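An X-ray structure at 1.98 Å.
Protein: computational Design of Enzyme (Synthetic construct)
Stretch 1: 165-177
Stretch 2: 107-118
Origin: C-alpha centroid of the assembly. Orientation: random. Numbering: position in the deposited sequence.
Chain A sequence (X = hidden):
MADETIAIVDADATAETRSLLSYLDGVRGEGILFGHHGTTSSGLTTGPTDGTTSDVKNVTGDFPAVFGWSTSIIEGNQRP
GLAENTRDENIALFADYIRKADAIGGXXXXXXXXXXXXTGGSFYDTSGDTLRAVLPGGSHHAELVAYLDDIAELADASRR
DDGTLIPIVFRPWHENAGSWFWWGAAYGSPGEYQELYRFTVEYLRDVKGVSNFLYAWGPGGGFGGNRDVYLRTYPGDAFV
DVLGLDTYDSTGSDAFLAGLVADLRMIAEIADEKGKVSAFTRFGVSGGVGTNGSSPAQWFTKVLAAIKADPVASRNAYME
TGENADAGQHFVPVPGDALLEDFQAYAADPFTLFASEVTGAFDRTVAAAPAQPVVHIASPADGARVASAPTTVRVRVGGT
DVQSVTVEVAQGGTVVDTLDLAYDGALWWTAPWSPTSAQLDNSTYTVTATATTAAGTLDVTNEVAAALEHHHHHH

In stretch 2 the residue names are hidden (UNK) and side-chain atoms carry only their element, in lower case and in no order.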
# COMPACT_ATOMS: atom_id res chain seq x y z
N LEU A 165 -10.57 -17.13 -3.76
CA LEU A 165 -9.48 -16.24 -3.39
C LEU A 165 -9.99 -15.25 -2.35
O LEU A 165 -11.08 -14.71 -2.47
CB LEU A 165 -8.95 -15.48 -4.61
CG LEU A 165 -8.18 -16.32 -5.64
CD1 LEU A 165 -8.22 -15.68 -7.01
CD2 LEU A 165 -6.74 -16.56 -5.18
N ILE A 166 -9.17 -15.02 -1.32
CA ILE A 166 -9.46 -14.02 -0.30
C ILE A 166 -8.88 -12.66 -0.73
O ILE A 166 -7.69 -12.56 -1.02
CB ILE A 166 -8.83 -14.43 1.02
CG1 ILE A 166 -9.34 -15.81 1.45
CG2 ILE A 166 -9.08 -13.39 2.11
CD1 ILE A 166 -8.58 -16.38 2.63
N PRO A 167 -9.72 -11.62 -0.80
CA PRO A 167 -9.18 -10.32 -1.20
C PRO A 167 -8.16 -9.79 -0.19
O PRO A 167 -8.29 -10.04 1.01
CB PRO A 167 -10.42 -9.42 -1.25
CG PRO A 167 -11.57 -10.38 -1.46
CD PRO A 167 -11.19 -11.60 -0.66
N ILE A 168 -7.15 -9.10 -0.69
CA ILE A 168 -6.07 -8.58 0.13
C ILE A 168 -5.79 -7.13 -0.27
O ILE A 168 -5.67 -6.81 -1.45
CB ILE A 168 -4.78 -9.41 -0.06
CG1 ILE A 168 -4.94 -10.79 0.57
CG2 ILE A 168 -3.58 -8.71 0.59
CD1 ILE A 168 -3.80 -11.73 0.23
N VAL A 169 -5.72 -6.24 0.72
CA VAL A 169 -5.32 -4.87 0.46
C VAL A 169 -3.80 -4.84 0.53
O VAL A 169 -3.21 -4.95 1.61
CB VAL A 169 -5.91 -3.91 1.51
CG1 VAL A 169 -5.49 -2.47 1.21
CG2 VAL A 169 -7.42 -4.05 1.54
N PHE A 170 -3.18 -4.77 -0.64
CA PHE A 170 -1.73 -4.87 -0.76
C PHE A 170 -1.13 -3.48 -0.86
O PHE A 170 -1.52 -2.70 -1.72
CB PHE A 170 -1.35 -5.67 -2.01
CG PHE A 170 0.12 -5.75 -2.24
CD1 PHE A 170 0.96 -6.29 -1.27
CD2 PHE A 170 0.68 -5.30 -3.43
CE1 PHE A 170 2.32 -6.37 -1.48
CE2 PHE A 170 2.04 -5.38 -3.65
CZ PHE A 170 2.86 -5.92 -2.68
N ARG A 171 -0.17 -3.18 0.01
CA ARG A 171 0.45 -1.87 0.07
C ARG A 171 1.93 -1.98 -0.25
O ARG A 171 2.75 -2.23 0.64
CB ARG A 171 0.28 -1.26 1.46
CG ARG A 171 0.92 0.12 1.58
CD ARG A 171 0.76 0.70 2.98
NE ARG A 171 1.25 2.07 3.02
CZ ARG A 171 1.27 2.83 4.11
NH1 ARG A 171 0.80 2.35 5.27
NH2 ARG A 171 1.75 4.06 4.04
N PRO A 172 2.29 -1.79 -1.53
CA PRO A 172 3.68 -2.00 -1.94
C PRO A 172 4.62 -0.81 -1.71
O PRO A 172 4.39 0.28 -2.25
CB PRO A 172 3.56 -2.31 -3.44
CG PRO A 172 2.33 -1.59 -3.87
CD PRO A 172 1.39 -1.56 -2.67
N TRP A 173 5.67 -1.03 -0.92
CA TRP A 173 6.79 -0.10 -0.74
C TRP A 173 6.46 1.14 0.08
O TRP A 173 6.26 2.24 -0.47
CB TRP A 173 7.40 0.28 -2.10
CG TRP A 173 7.54 -0.91 -3.01
CD1 TRP A 173 7.07 -1.02 -4.29
CD2 TRP A 173 8.17 -2.16 -2.70
NE1 TRP A 173 7.36 -2.27 -4.79
CE2 TRP A 173 8.05 -2.98 -3.85
CE3 TRP A 173 8.84 -2.66 -1.58
CZ2 TRP A 173 8.58 -4.27 -3.90
CZ3 TRP A 173 9.35 -3.95 -1.63
CH2 TRP A 173 9.22 -4.74 -2.78
N HIS A 174 6.39 0.97 1.40
CA HIS A 174 6.16 2.08 2.31
C HIS A 174 7.21 2.08 3.43
O HIS A 174 7.78 1.04 3.76
CB HIS A 174 4.73 2.02 2.89
CG HIS A 174 4.48 0.79 3.71
ND1 HIS A 174 4.40 0.81 5.09
CD2 HIS A 174 4.32 -0.50 3.34
CE1 HIS A 174 4.19 -0.41 5.53
NE2 HIS A 174 4.14 -1.23 4.50
N GLU A 175 7.47 3.26 3.98
CA GLU A 175 8.52 3.48 4.97
C GLU A 175 8.06 3.07 6.36
O GLU A 175 7.02 3.51 6.82
CB GLU A 175 8.87 4.97 4.97
CG GLU A 175 9.87 5.41 6.03
CD GLU A 175 11.18 4.63 5.98
OE1 GLU A 175 12.07 5.00 5.20
OE2 GLU A 175 11.31 3.64 6.72
N ASN A 176 8.86 2.26 7.04
CA ASN A 176 8.51 1.82 8.39
C ASN A 176 9.02 2.68 9.54
O ASN A 176 8.65 2.46 10.69
CB ASN A 176 8.88 0.35 8.60
CG ASN A 176 7.85 -0.59 7.99
OD1 ASN A 176 6.65 -0.47 8.25
ND2 ASN A 176 8.32 -1.51 7.16
N ALA A 177 9.86 3.66 9.25
CA ALA A 177 10.24 4.68 10.24
C ALA A 177 9.67 6.03 9.78
O ALA A 177 9.30 6.15 8.62
CB ALA A 177 11.75 4.75 10.36
N UNK A 107 -10.71 -8.39 7.67
CA UNK A 107 -10.19 -7.99 6.36
C UNK A 107 -8.66 -7.97 6.43
O UNK A 107 -8.07 -7.48 7.40
c UNK A 107 -10.02 -6.08 4.66
c UNK A 107 -10.72 -6.59 5.94
c UNK A 107 -12.24 -6.63 5.73
N UNK A 108 -8.01 -8.51 5.41
CA UNK A 108 -6.56 -8.64 5.43
C UNK A 108 -5.85 -7.53 4.67
O UNK A 108 -6.22 -7.19 3.54
n UNK A 108 -7.49 -11.87 5.59
o UNK A 108 -5.61 -11.41 6.72
c UNK A 108 -6.39 -11.16 5.81
c UNK A 108 -6.12 -10.00 4.85
N UNK A 109 -4.82 -6.96 5.29
CA UNK A 109 -3.92 -6.06 4.58
C UNK A 109 -2.48 -6.55 4.71
O UNK A 109 -2.05 -7.00 5.77
c UNK A 109 -3.60 -4.53 6.54
c UNK A 109 -4.03 -4.62 5.09
o UNK A 109 -3.19 -3.78 4.29
N UNK A 110 -1.74 -6.46 3.60
CA UNK A 110 -0.36 -6.92 3.52
C UNK A 110 0.49 -5.80 2.95
O UNK A 110 0.20 -5.28 1.87
c UNK A 110 -0.23 -8.16 2.60
c UNK A 110 1.24 -8.42 2.29
c UNK A 110 -0.91 -9.40 3.23
N UNK A 111 1.53 -5.42 3.68
CA UNK A 111 2.36 -4.30 3.28
C UNK A 111 3.79 -4.75 3.03
O UNK A 111 4.28 -5.66 3.70
N UNK A 112 4.45 -4.15 2.06
CA UNK A 112 5.86 -4.42 1.80
C UNK A 112 6.66 -3.19 2.18
O UNK A 112 6.57 -2.15 1.50
c UNK A 112 6.08 -4.78 0.33
N UNK A 113 7.43 -3.28 3.26
CA UNK A 113 8.21 -2.16 3.74
C UNK A 113 9.45 -1.98 2.89
O UNK A 113 9.67 -2.73 1.94
N UNK A 114 10.27 -0.99 3.22
CA UNK A 114 11.44 -0.72 2.40
C UNK A 114 12.76 -1.19 3.05
O UNK A 114 13.83 -0.68 2.73
c UNK A 114 10.31 1.06 0.98
c UNK A 114 11.52 1.73 3.08
c UNK A 114 11.50 0.75 1.91
N UNK A 115 12.67 -2.19 3.93
CA UNK A 115 13.86 -2.72 4.58
C UNK A 115 14.90 -3.23 3.59
O UNK A 115 16.09 -2.97 3.74
c UNK A 115 13.50 -3.83 5.58
o UNK A 115 10.83 -1.98 7.17
c UNK A 115 11.35 -2.89 6.48
o UNK A 115 10.75 -3.44 5.52
c UNK A 115 12.75 -3.34 6.80
N UNK A 116 14.45 -3.96 2.57
CA UNK A 116 15.37 -4.51 1.58
C UNK A 116 16.16 -3.44 0.83
O UNK A 116 17.13 -3.75 0.15
o UNK A 116 15.13 -7.39 1.79
c UNK A 116 14.63 -5.40 0.58
n UNK A 116 13.05 -7.19 0.97
c UNK A 116 14.29 -6.75 1.16
N UNK A 117 15.74 -2.19 0.97
CA UNK A 117 16.39 -1.08 0.27
C UNK A 117 17.55 -0.48 1.08
O UNK A 117 18.12 0.55 0.70
c UNK A 117 12.24 -1.52 -1.66
c UNK A 117 13.57 -0.56 -3.43
c UNK A 117 12.43 -1.23 -3.02
c UNK A 117 13.20 -1.11 -0.73
c UNK A 117 14.34 -0.44 -1.13
c UNK A 117 15.37 0.00 -0.11
c UNK A 117 14.52 -0.16 -2.48
N UNK A 118 17.89 -1.12 2.20
CA UNK A 118 19.01 -0.69 3.03
C UNK A 118 20.06 -1.79 3.19
O UNK A 118 19.93 -2.86 2.59
c UNK A 118 17.94 -1.33 5.22
c UNK A 118 17.55 0.95 4.25
c UNK A 118 18.55 -0.19 4.41
O HOH W 1 -9.52 -9.80 3.33

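Position 107 carries three carbons, one bearing the other two; they lie beside stretch 1, and the nearest approach is one of the methyl carbons of 107 to Val169 CG2, 4.5 Å. A fork at the beta carbon without oxygen is Val107, its branched apolar side chain suited to a buried strand site. At 108 two carbons end in one oxygen and one nitrogen, an amide; the nitrogen of 108 sits 4.1 Å from Ile166 CG2, and both polar ends are satisfied elsewhere in the structure, as suits a buried Asn108. A water accepts from Asn108 N (2.9 Å) and donates to Pro167 O (2.6 Å), bridging the two stretches just before strand 168-172 begins.

Position 109 has one carbon bearing an oxygen and a carbon. The oxygen of 109 donates to Val169 O at 2.9 Å, so a buried hydroxyl finds a backbone acceptor; this is Thr109. Position 110 again shows a three-carbon fork, with no heteroatom. One methyl carbon of 110 meets Ile168 CG2 at 3.8 Å and the other meets Phe170 CD1 at 4.2 Å, packing against both residues on the face they share: Val110.

Position 111 has no side-chain atoms. An ideal CB at 111 would lie 2.7 Å from His174 NE2, a clash; the bare CA of Gly111 leaves room for the imidazole edge. At 112 a single carbon lies over one face of Trp173, 4.2 Å from CB of 112 to the centroid of the six-membered ring, a CH-pi contact made by the methyl of Ala112. Position 113 is bare again: its CA lies over a face of the His174 ring, and an ideal CB of 113 would fall 2.1 Å from Asn176 ND2, so it is Gly113.

At 114 a three-carbon fork brings one methyl carbon of 114 to Trp173 CB at 4.3 Å; the compact apolar branch of Val114 suits this buried site. At 115 three carbons end in two oxygens, a carboxylate long enough to reach back: one oxygen of 115 accepts from Asn176 ND2 at 2.6 Å, giving Glu115. Position 116, two carbons with an oxygen and a nitrogen, is Asn116, both ends of its amide bonded elsewhere in the structure. One carbon and a six-carbon ring at 117, its edge meeting the face of Trp173 opposite Ala112 with planes at 82°, give Phe117. The last fork, three carbons at 118, is Val118, exposed, poorly ordered and out of reach.

The contact is a parallel ladder. Val169 N donates to Asn108 O (3.0 Å), Val110 N to Val169 O (2.9 Å), Arg171 N to Val110 O (2.8 Å) and Ala112 N to Arg171 O (2.9 Å). Where the chain turns at Trp173, Ala112 O accepts from His174 N at 3.1 Å and, weakly, from Trp173 N at 2.8 Å. There the indole, packed between Ala112 and Phe117, extends the contact through side chains.

Stretch 2 (107-118) VNTVGAGVENFV
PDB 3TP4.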